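Local coordinates for FdxN element excision controlling factor protein (Anabaena variabilis, PDB 2OKF), which probably binds nucleic acid as an XisH-type factor controlling excision of the fdxN element, and belongs to the PD-(D/E)XK nuclease-like clan, at residues 28-37 / 83-94; 63-73 / 108-118. All coordinates share one frame; numbering follows the deposited sequence.

Contact 1 (28-37 / 83-94)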
loop_
_atom_site.group_PDB
_atom_site.type_symbol
_atom_site.label_atom_id
_atom_site.label_comp_id
_atom_site.label_asym_id
_atom_site.label_seq_id
_atom_site.Cartn_x
_atom_site.Cartn_y
_atom_site.Cartn_z
ATOM N N LEU A 28 -12.174 -15.025 0.755
ATOM C CA LEU A 28 -11.562 -15.359 2.015
ATOM C C LEU A 28 -11.737 -14.080 2.837
ATOM O O LEU A 28 -11.177 -13.040 2.479
ATOM C CB LEU A 28 -10.069 -15.635 1.846
ATOM C CG LEU A 28 -9.297 -15.799 3.153
ATOM C CD1 LEU A 28 -9.775 -16.972 3.957
ATOM C CD2 LEU A 28 -7.829 -15.935 2.757
ATOM N N THR A 29 -12.473 -14.153 3.931
ATOM C CA THR A 29 -12.670 -12.960 4.773
ATOM C C THR A 29 -11.710 -13.013 5.938
ATOM O O THR A 29 -11.445 -14.084 6.481
ATOM C CB THR A 29 -14.103 -12.818 5.261
ATOM O OG1 THR A 29 -14.510 -14.028 5.921
ATOM C CG2 THR A 29 -15.024 -12.525 4.054
ATOM N N ILE A 30 -11.182 -11.846 6.298
ATOM C CA ILE A 30 -10.212 -11.751 7.379
ATOM C C ILE A 30 -10.670 -10.668 8.367
ATOM O O ILE A 30 -10.874 -9.516 7.980
ATOM C CB ILE A 30 -8.807 -11.390 6.827
ATOM C CG1 ILE A 30 -8.431 -12.295 5.646
ATOM C CG2 ILE A 30 -7.726 -11.480 7.935
ATOM C CD1 ILE A 30 -7.181 -11.857 4.914
ATOM N N SER A 31 -10.848 -11.049 9.624
ATOM C CA SER A 31 -11.185 -10.085 10.669
ATOM C C SER A 31 -10.134 -10.191 11.764
ATOM O O SER A 31 -9.903 -11.260 12.304
ATOM C CB SER A 31 -12.582 -10.347 11.228
ATOM O OG SER A 31 -13.573 -9.992 10.269
ATOM N N VAL A 32 -9.452 -9.098 12.087
ATOM C CA VAL A 32 -8.472 -9.192 13.134
ATOM C C VAL A 32 -8.150 -7.824 13.689
ATOM O O VAL A 32 -8.179 -6.819 12.966
ATOM C CB VAL A 32 -7.155 -9.888 12.664
ATOM C CG1 VAL A 32 -6.463 -9.058 11.659
ATOM C CG2 VAL A 32 -6.221 -10.179 13.854
ATOM N N GLY A 33 -7.893 -7.794 14.989
ATOM C CA GLY A 33 -7.448 -6.586 15.638
ATOM C C GLY A 33 -8.329 -5.387 15.452
ATOM O O GLY A 33 -7.829 -4.275 15.329
ATOM N N GLY A 34 -9.647 -5.617 15.468
ATOM C CA GLY A 34 -10.627 -4.538 15.373
ATOM C C GLY A 34 -10.987 -4.110 13.966
ATOM O O GLY A 34 -11.751 -3.158 13.776
ATOM N N VAL A 35 -10.453 -4.804 12.969
ATOM C CA VAL A 35 -10.719 -4.452 11.596
ATOM C C VAL A 35 -11.181 -5.653 10.769
ATOM O O VAL A 35 -10.699 -6.765 10.943
ATOM C CB VAL A 35 -9.443 -3.817 10.956
ATOM C CG1 VAL A 35 -9.669 -3.484 9.516
ATOM C CG2 VAL A 35 -9.050 -2.581 11.736
ATOM N N ASN A 36 -12.152 -5.406 9.897
ATOM C CA ASN A 36 -12.638 -6.417 8.971
ATOM C C ASN A 36 -12.107 -6.007 7.619
ATOM O O ASN A 36 -12.506 -4.979 7.074
ATOM C CB ASN A 36 -14.171 -6.485 8.951
ATOM C CG ASN A 36 -14.713 -7.433 7.873
ATOM O OD1 ASN A 36 -15.868 -7.318 7.472
ATOM N ND2 ASN A 36 -13.879 -8.353 7.396
ATOM N N LEU A 37 -11.193 -6.803 7.095
ATOM C CA LEU A 37 -10.586 -6.506 5.812
ATOM C C LEU A 37 -11.406 -7.111 4.668
ATOM O O LEU A 37 -12.562 -7.516 4.865
ATOM C CB LEU A 37 -9.143 -7.012 5.783
ATOM C CG LEU A 37 -8.150 -6.309 6.715
ATOM C CD1 LEU A 37 -8.257 -6.845 8.139
ATOM C CD2 LEU A 37 -6.738 -6.514 6.226
ATOM N N TYR A 83 -2.953 -7.399 4.092
ATOM C CA TYR A 83 -3.434 -8.784 4.092
ATOM C C TYR A 83 -2.378 -9.744 4.580
ATOM O O TYR A 83 -2.691 -10.657 5.351
ATOM C CB TYR A 83 -3.980 -9.224 2.723
ATOM C CG TYR A 83 -5.145 -8.426 2.187
ATOM C CD1 TYR A 83 -6.076 -7.843 3.011
ATOM C CD2 TYR A 83 -5.272 -8.279 0.820
ATOM C CE1 TYR A 83 -7.129 -7.100 2.482
ATOM C CE2 TYR A 83 -6.316 -7.579 0.277
ATOM C CZ TYR A 83 -7.240 -6.993 1.102
ATOM O OH TYR A 83 -8.271 -6.251 0.566
ATOM N N ARG A 84 -1.132 -9.553 4.167
ATOM C CA ARG A 84 -0.070 -10.431 4.610
ATOM C C ARG A 84 0.073 -10.345 6.130
ATOM O O ARG A 84 0.206 -11.381 6.822
ATOM C CB ARG A 84 1.237 -10.057 3.931
ATOM C CG ARG A 84 2.397 -10.933 4.417
ATOM C CD ARG A 84 3.695 -10.682 3.685
ATOM N NE ARG A 84 4.172 -9.321 3.886
ATOM C CZ ARG A 84 5.191 -8.800 3.206
ATOM N NH1 ARG A 84 5.802 -9.486 2.240
ATOM N NH2 ARG A 84 5.544 -7.543 3.472
ATOM N N GLY A 85 0.071 -9.116 6.656
ATOM C CA GLY A 85 0.252 -8.899 8.073
ATOM C C GLY A 85 -0.909 -9.493 8.867
ATOM O O GLY A 85 -0.725 -10.061 9.947
ATOM N N ALA A 86 -2.127 -9.357 8.340
ATOM C CA ALA A 86 -3.298 -9.928 9.000
ATOM C C ALA A 86 -3.233 -11.468 8.975
ATOM O O ALA A 86 -3.500 -12.126 9.976
ATOM C CB ALA A 86 -4.564 -9.428 8.326
ATOM N N LEU A 87 -2.898 -12.049 7.840
ATOM C CA LEU A 87 -2.846 -13.507 7.723
ATOM C C LEU A 87 -1.818 -14.130 8.683
ATOM O O LEU A 87 -2.041 -15.214 9.178
ATOM C CB LEU A 87 -2.556 -13.935 6.279
ATOM C CG LEU A 87 -3.763 -13.746 5.388
ATOM C CD1 LEU A 87 -3.352 -13.878 3.890
ATOM C CD2 LEU A 87 -4.839 -14.822 5.702
ATOM N N ARG A 88 -0.695 -13.460 8.919
ATOM C CA ARG A 88 0.276 -13.967 9.865
ATOM C C ARG A 88 -0.362 -14.251 11.208
ATOM O O ARG A 88 -0.021 -15.209 11.867
ATOM C CB ARG A 88 1.411 -12.975 10.142
ATOM C CG ARG A 88 2.409 -12.885 9.145
ATOM C CD ARG A 88 3.549 -11.977 9.634
ATOM N NE ARG A 88 4.238 -11.631 8.433
ATOM C CZ ARG A 88 4.924 -10.524 8.247
ATOM N NH1 ARG A 88 5.092 -9.595 9.188
ATOM N NH2 ARG A 88 5.492 -10.371 7.045
ATOM N N LYS A 89 -1.263 -13.358 11.621
ATOM C CA LYS A 89 -1.898 -13.403 12.922
ATOM C C LYS A 89 -3.242 -14.137 12.958
ATOM O O LYS A 89 -3.856 -14.260 14.040
ATOM C CB LYS A 89 -2.047 -11.969 13.419
ATOM C CG LYS A 89 -0.715 -11.183 13.459
ATOM C CD LYS A 89 0.220 -11.650 14.533
ATOM C CE LYS A 89 1.475 -10.764 14.608
ATOM N NZ LYS A 89 2.479 -11.023 13.485
ATOM N N VAL A 90 -3.654 -14.707 11.829
ATOM C CA VAL A 90 -4.914 -15.426 11.733
ATOM C C VAL A 90 -4.760 -16.837 11.120
ATOM O O VAL A 90 -5.254 -17.824 11.652
ATOM C CB VAL A 90 -5.939 -14.602 10.933
ATOM C CG1 VAL A 90 -7.242 -15.374 10.835
ATOM C CG2 VAL A 90 -6.196 -13.296 11.635
ATOM N N GLU A 91 -4.074 -16.922 9.988
ATOM C CA GLU A 91 -3.852 -18.184 9.322
ATOM C C GLU A 91 -2.395 -18.190 8.790
ATOM O O GLU A 91 -2.107 -17.991 7.603
ATOM C CB GLU A 91 -4.896 -18.367 8.222
ATOM C CG GLU A 91 -5.023 -19.786 7.794
ATOM C CD GLU A 91 -6.152 -19.998 6.827
ATOM O OE1 GLU A 91 -6.696 -18.975 6.289
ATOM O OE2 GLU A 91 -6.462 -21.194 6.643
ATOM N N PRO A 92 -1.459 -18.424 9.703
ATOM C CA PRO A 92 -0.057 -18.292 9.381
ATOM C C PRO A 92 0.514 -19.304 8.415
ATOM O O PRO A 92 1.614 -19.082 7.933
ATOM C CB PRO A 92 0.609 -18.451 10.762
ATOM C CG PRO A 92 -0.314 -19.263 11.539
ATOM C CD PRO A 92 -1.664 -18.797 11.115
ATOM N N ASP A 93 -0.242 -20.360 8.108
ATOM C CA ASP A 93 0.223 -21.290 7.098
ATOM C C ASP A 93 -0.265 -20.965 5.703
ATOM O O ASP A 93 0.093 -21.670 4.758
ATOM C CB ASP A 93 -0.178 -22.709 7.474
ATOM C CG ASP A 93 0.563 -23.188 8.701
ATOM O OD1 ASP A 93 1.810 -23.113 8.690
ATOM O OD2 ASP A 93 -0.081 -23.641 9.664
ATOM N N ARG A 94 -1.051 -19.912 5.551
ATOM C CA ARG A 94 -1.601 -19.553 4.254
ATOM C C ARG A 94 -0.796 -18.434 3.687
ATOM O O ARG A 94 -0.779 -17.293 4.210
ATOM C CB ARG A 94 -3.076 -19.196 4.364
ATOM C CG ARG A 94 -3.681 -18.913 3.033
ATOM C CD ARG A 94 -5.194 -18.640 3.096
ATOM N NE ARG A 94 -5.939 -19.713 3.725
ATOM C CZ ARG A 94 -6.226 -20.866 3.140
ATOM N NH1 ARG A 94 -5.894 -21.141 1.874
ATOM N NH2 ARG A 94 -6.932 -21.773 3.808
#

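Contact 2 (63-73 / 108-118)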
loop_
_atom_site.group_PDB
_atom_site.type_symbol
_atom_site.label_atom_id
_atom_site.label_comp_id
_atom_site.label_asym_id
_atom_site.label_seq_id
_atom_site.Cartn_x
_atom_site.Cartn_y
_atom_site.Cartn_z
ATOM N N PHE A 63 -4.715 -4.628 -13.420
ATOM C CA PHE A 63 -3.896 -3.532 -13.914
ATOM C C PHE A 63 -4.411 -3.007 -15.244
ATOM O O PHE A 63 -3.708 -2.995 -16.256
ATOM C CB PHE A 63 -2.408 -3.930 -13.972
ATOM C CG PHE A 63 -1.742 -3.910 -12.624
ATOM C CD1 PHE A 63 -1.172 -2.742 -12.146
ATOM C CD2 PHE A 63 -1.714 -5.034 -11.832
ATOM C CE1 PHE A 63 -0.586 -2.710 -10.903
ATOM C CE2 PHE A 63 -1.130 -4.994 -10.572
ATOM C CZ PHE A 63 -0.567 -3.826 -10.121
ATOM N N LEU A 64 -5.666 -2.579 -15.212
ATOM C CA LEU A 64 -6.304 -2.041 -16.398
ATOM C C LEU A 64 -5.775 -0.654 -16.718
ATOM O O LEU A 64 -5.481 0.165 -15.833
ATOM C CB LEU A 64 -7.823 -1.995 -16.238
ATOM C CG LEU A 64 -8.530 -3.351 -16.109
ATOM C CD1 LEU A 64 -10.024 -3.105 -15.958
ATOM C CD2 LEU A 64 -8.261 -4.265 -17.285
ATOM N N LYS A 65 -5.670 -0.404 -18.012
ATOM C CA LYS A 65 -5.198 0.878 -18.541
ATOM C C LYS A 65 -6.036 2.088 -18.127
ATOM O O LYS A 65 -5.634 3.229 -18.371
ATOM C CB LYS A 65 -5.149 0.811 -20.067
ATOM C CG LYS A 65 -4.147 -0.210 -20.604
ATOM N N GLN A 66 -7.190 1.854 -17.507
ATOM C CA GLN A 66 -8.078 2.945 -17.098
ATOM C C GLN A 66 -7.409 3.919 -16.103
ATOM O O GLN A 66 -7.702 5.117 -16.103
ATOM C CB GLN A 66 -9.373 2.375 -16.510
ATOM N N SER A 67 -6.513 3.404 -15.263
ATOM C CA SER A 67 -5.784 4.241 -14.303
ATOM C C SER A 67 -4.314 3.969 -14.472
ATOM O O SER A 67 -3.934 3.000 -15.104
ATOM C CB SER A 67 -6.182 3.942 -12.860
ATOM O OG SER A 67 -7.501 4.367 -12.589
ATOM N N SER A 68 -3.482 4.828 -13.908
ATOM C CA SER A 68 -2.063 4.619 -14.018
ATOM C C SER A 68 -1.725 3.311 -13.348
ATOM O O SER A 68 -2.348 2.940 -12.319
ATOM C CB SER A 68 -1.283 5.753 -13.376
ATOM O OG SER A 68 -1.577 5.866 -11.995
ATOM N N ALA A 69 -0.748 2.599 -13.920
ATOM C CA ALA A 69 -0.273 1.387 -13.298
ATOM C C ALA A 69 0.273 1.727 -11.908
ATOM O O ALA A 69 0.046 0.974 -10.966
ATOM C CB ALA A 69 0.799 0.717 -14.167
ATOM N N ILE A 70 0.944 2.878 -11.772
ATOM C CA ILE A 70 1.510 3.252 -10.468
ATOM C C ILE A 70 0.388 3.457 -9.417
ATOM O O ILE A 70 0.513 3.013 -8.286
ATOM C CB ILE A 70 2.522 4.426 -10.530
ATOM C CG1 ILE A 70 3.180 4.666 -9.169
ATOM C CG2 ILE A 70 1.866 5.695 -10.981
ATOM C CD1 ILE A 70 4.015 3.493 -8.633
ATOM N N SER A 71 -0.709 4.111 -9.777
ATOM C CA SER A 71 -1.794 4.287 -8.810
ATOM C C SER A 71 -2.381 2.933 -8.401
ATOM O O SER A 71 -2.675 2.692 -7.210
ATOM C CB SER A 71 -2.909 5.170 -9.369
ATOM O OG SER A 71 -3.510 4.581 -10.460
ATOM N N GLU A 72 -2.547 2.045 -9.380
ATOM C CA GLU A 72 -3.070 0.704 -9.125
ATOM C C GLU A 72 -2.106 -0.034 -8.232
ATOM O O GLU A 72 -2.517 -0.781 -7.328
ATOM C CB GLU A 72 -3.247 -0.037 -10.451
ATOM C CG GLU A 72 -4.289 0.583 -11.299
ATOM C CD GLU A 72 -4.259 0.197 -12.787
ATOM O OE1 GLU A 72 -3.272 -0.376 -13.294
ATOM O OE2 GLU A 72 -5.271 0.492 -13.450
ATOM N N PHE A 73 -0.816 0.160 -8.472
ATOM C CA PHE A 73 0.223 -0.479 -7.692
ATOM C C PHE A 73 0.229 -0.003 -6.254
ATOM O O PHE A 73 0.376 -0.828 -5.363
ATOM C CB PHE A 73 1.602 -0.351 -8.369
ATOM C CG PHE A 73 2.714 -1.080 -7.655
ATOM C CD1 PHE A 73 2.589 -2.417 -7.326
ATOM C CD2 PHE A 73 3.907 -0.425 -7.320
ATOM C CE1 PHE A 73 3.632 -3.076 -6.623
ATOM C CE2 PHE A 73 4.948 -1.109 -6.726
ATOM C CZ PHE A 73 4.805 -2.412 -6.372
ATOM N N PHE A 108 5.223 -3.233 -16.795
ATOM C CA PHE A 108 5.343 -2.462 -15.573
ATOM C C PHE A 108 6.308 -3.094 -14.594
ATOM O O PHE A 108 7.151 -2.418 -14.007
ATOM C CB PHE A 108 3.968 -2.301 -14.933
ATOM C CG PHE A 108 3.975 -1.480 -13.666
ATOM C CD1 PHE A 108 4.157 -0.131 -13.736
ATOM C CD2 PHE A 108 3.825 -2.063 -12.418
ATOM C CE1 PHE A 108 4.183 0.637 -12.558
ATOM C CE2 PHE A 108 3.856 -1.303 -11.266
ATOM C CZ PHE A 108 4.008 0.057 -11.355
ATOM N N PHE A 109 6.159 -4.391 -14.355
ATOM C CA PHE A 109 7.020 -5.026 -13.362
ATOM C C PHE A 109 8.459 -5.293 -13.827
ATOM O O PHE A 109 9.252 -5.758 -13.001
ATOM C CB PHE A 109 6.367 -6.242 -12.719
ATOM C CG PHE A 109 5.233 -5.883 -11.814
ATOM C CD1 PHE A 109 5.489 -5.259 -10.611
ATOM C CD2 PHE A 109 3.924 -6.045 -12.213
ATOM C CE1 PHE A 109 4.460 -4.851 -9.790
ATOM C CE2 PHE A 109 2.874 -5.657 -11.394
ATOM C CZ PHE A 109 3.141 -5.083 -10.176
ATOM N N GLN A 110 8.797 -4.949 -15.063
ATOM C CA GLN A 110 10.185 -5.002 -15.532
ATOM C C GLN A 110 10.845 -3.640 -15.459
ATOM O O GLN A 110 12.048 -3.528 -15.655
ATOM C CB GLN A 110 10.292 -5.616 -16.924
ATOM C CG GLN A 110 9.760 -7.056 -16.928
ATOM C CD GLN A 110 10.342 -7.922 -15.799
ATOM O OE1 GLN A 110 11.566 -7.991 -15.633
ATOM N NE2 GLN A 110 9.479 -8.561 -15.015
ATOM N N LEU A 111 10.070 -2.593 -15.167
ATOM C CA LEU A 111 10.637 -1.290 -14.909
ATOM C C LEU A 111 11.429 -1.383 -13.589
ATOM O O LEU A 111 11.057 -2.120 -12.671
ATOM C CB LEU A 111 9.563 -0.217 -14.823
ATOM C CG LEU A 111 8.767 0.042 -16.105
ATOM C CD1 LEU A 111 7.598 0.963 -15.791
ATOM C CD2 LEU A 111 9.654 0.610 -17.195
ATOM N N ASP A 112 12.538 -0.652 -13.523
ATOM C CA ASP A 112 13.452 -0.753 -12.391
ATOM C C ASP A 112 12.783 -0.502 -11.035
ATOM O O ASP A 112 12.980 -1.261 -10.101
ATOM C CB ASP A 112 14.627 0.202 -12.547
ATOM C CG ASP A 112 15.620 -0.220 -13.626
ATOM O OD1 ASP A 112 15.557 -1.354 -14.122
ATOM O OD2 ASP A 112 16.485 0.619 -13.930
ATOM N N PHE A 113 11.962 0.523 -10.953
ATOM C CA PHE A 113 11.366 0.871 -9.653
ATOM C C PHE A 113 10.391 -0.196 -9.127
ATOM O O PHE A 113 10.554 -0.686 -8.004
ATOM C CB PHE A 113 10.763 2.264 -9.687
ATOM C CG PHE A 113 10.022 2.606 -8.438
ATOM C CD1 PHE A 113 10.707 2.972 -7.321
ATOM C CD2 PHE A 113 8.653 2.431 -8.365
ATOM C CE1 PHE A 113 10.024 3.259 -6.161
ATOM C CE2 PHE A 113 7.970 2.702 -7.180
ATOM C CZ PHE A 113 8.659 3.095 -6.105
ATOM N N PRO A 114 9.349 -0.558 -9.904
ATOM C CA PRO A 114 8.430 -1.580 -9.377
ATOM C C PRO A 114 9.123 -2.887 -9.098
ATOM O O PRO A 114 8.821 -3.553 -8.103
ATOM C CB PRO A 114 7.428 -1.783 -10.519
ATOM C CG PRO A 114 7.516 -0.569 -11.328
ATOM C CD PRO A 114 8.901 -0.013 -11.196
ATOM N N LYS A 115 10.037 -3.270 -9.985
ATOM C CA LYS A 115 10.778 -4.491 -9.762
ATOM C C LYS A 115 11.482 -4.444 -8.391
ATOM O O LYS A 115 11.417 -5.368 -7.606
ATOM C CB LYS A 115 11.788 -4.734 -10.890
ATOM C CG LYS A 115 12.645 -5.959 -10.678
ATOM C CD LYS A 115 13.689 -6.131 -11.801
ATOM C CE LYS A 115 13.066 -6.596 -13.115
ATOM N NZ LYS A 115 12.565 -8.005 -13.057
ATOM N N GLU A 116 12.153 -3.343 -8.106
ATOM C CA GLU A 116 12.885 -3.201 -6.823
ATOM C C GLU A 116 11.927 -3.185 -5.618
ATOM O O GLU A 116 12.186 -3.817 -4.588
ATOM C CB GLU A 116 13.793 -1.983 -6.875
ATOM C CG GLU A 116 14.525 -1.661 -5.599
ATOM C CD GLU A 116 15.599 -2.674 -5.236
ATOM O OE1 GLU A 116 16.028 -3.454 -6.105
ATOM O OE2 GLU A 116 16.045 -2.597 -4.053
ATOM N N ILE A 117 10.817 -2.446 -5.718
ATOM C CA ILE A 117 9.895 -2.407 -4.591
ATOM C C ILE A 117 9.313 -3.773 -4.244
ATOM O O ILE A 117 9.215 -4.173 -3.086
ATOM C CB ILE A 117 8.743 -1.423 -4.855
ATOM C CG1 ILE A 117 9.267 -0.015 -4.846
ATOM C CG2 ILE A 117 7.630 -1.634 -3.799
ATOM C CD1 ILE A 117 9.881 0.494 -3.492
ATOM N N ILE A 118 8.968 -4.546 -5.275
ATOM C CA ILE A 118 8.469 -5.898 -5.096
ATOM C C ILE A 118 9.467 -6.742 -4.341
ATOM O O ILE A 118 9.122 -7.449 -3.382
ATOM C CB ILE A 118 8.176 -6.544 -6.474
ATOM C CG1 ILE A 118 6.906 -5.942 -7.103
ATOM C CG2 ILE A 118 8.078 -8.045 -6.388
ATOM C CD1 ILE A 118 5.615 -6.321 -6.423
#

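Contact 1 (28-37 / 83-94)
A86 meets I30 and V32 where the hairpin of 28-37 lies against the C-terminal turns of the helix that holds 83-90, and the side chains meet mainly through apolar groups. The methyl of A86 is shared: I30 CG2 comes to 3.8 Å from A86 CB and V32 CG1 to 3.9 Å from the same atom. The two branches of I30 divide the work, because with CG1 beside the backbone N (chi1 -49°) CD1 is sent across L87, 3.9 Å from L87 CD2, at about a right angle. One turn on, V90 CG2 sits 3.7 Å from V32 CB, the two valines running past each other in opposite directions. About one turn before A86, L37 CD2 meets the edge of the Y83 ring near its plane, 3.5 Å from Y83 CD1.

The hydrogen bonds and the salt bridge lie within each segment. Backbone bonds between V32 and V35 close the type I' hairpin; I30 O takes L37 N and, in the conformer described, N36 ND2 from above its carbonyl plane. R94 grips E91, also in the conformer described, side-on, NE to OE1 at 2.8 Å and NH2 to OE2, while R94 NH1 bonds I56 O; its CD methylene meets L28 CD2, 3.8 Å away. F113 of the second subunit packs on V32, L37 and A86. With no hydrogen bond across it, the contact rests on shape and on burial of apolar, mostly aliphatic, surface.

Contact 2 (63-73 / 108-118)
The helical segments 69-73 and 112-118 run nearly parallel, at 12° with their axes 12.3 Å apart, and A69 and F108 are the closest backbone pair. F73 reaches across to P114, I117 and I118 of the second helix, while F108 and F109 come from the 3-10 turn before it. With CG anti to the backbone N (chi1 -176°), F73 lies over the neighbouring F108 and F109, which direct their edges toward its face in offset edge-to-face pairs. The centroids lie 5.6 Å apart for F73 and F108 and 5.5 Å for F73 and F109. F109 turns its edge also to the face of F63, planes at 86°, a T-shaped pair that brings in the loop before helix 69-73. The F108 ring is sandwiched, A69 CB making a CH-pi contact 3.9 Å from its centroid and P114 CG lying over the opposite face. Farther along, I118 CD1 touches F73 CE1 at 3.8 Å and I117 CG2 reaches F73 CZ at 3.9 Å. N82 of the second subunit packs on F73 and I117. S68 and L111 occupy the N-cap positions, and S68 O accepts from both E72 N and S71 OG. The four phenylalanines form an aromatic cluster that joins the starts of two helices in this PD-(D/E)XK-clan fold.

From the N terminus, after helix 6-18 and strand 22-25, the chain makes the hairpin of 28-37, crosses the unmodelled residues 38-44, runs through strands 47-51 and 54-60 to the loop at 63, and enters helix 69-90. Contact 1 closes the loop between the hairpin and the far end of that helix; contact 2 starts in the loop at 63 and the first turns of that helix, and closes after strand 94-101 and helix 102-106. Their segments therefore alternate, and the two loops cross rather than nest. The centres of contacts 1 and 2 lie about 25 Å apart. Helix 69-90 thus carries the hairpin at one end and helix 112-120 at the other, and both contacts reach the second subunit.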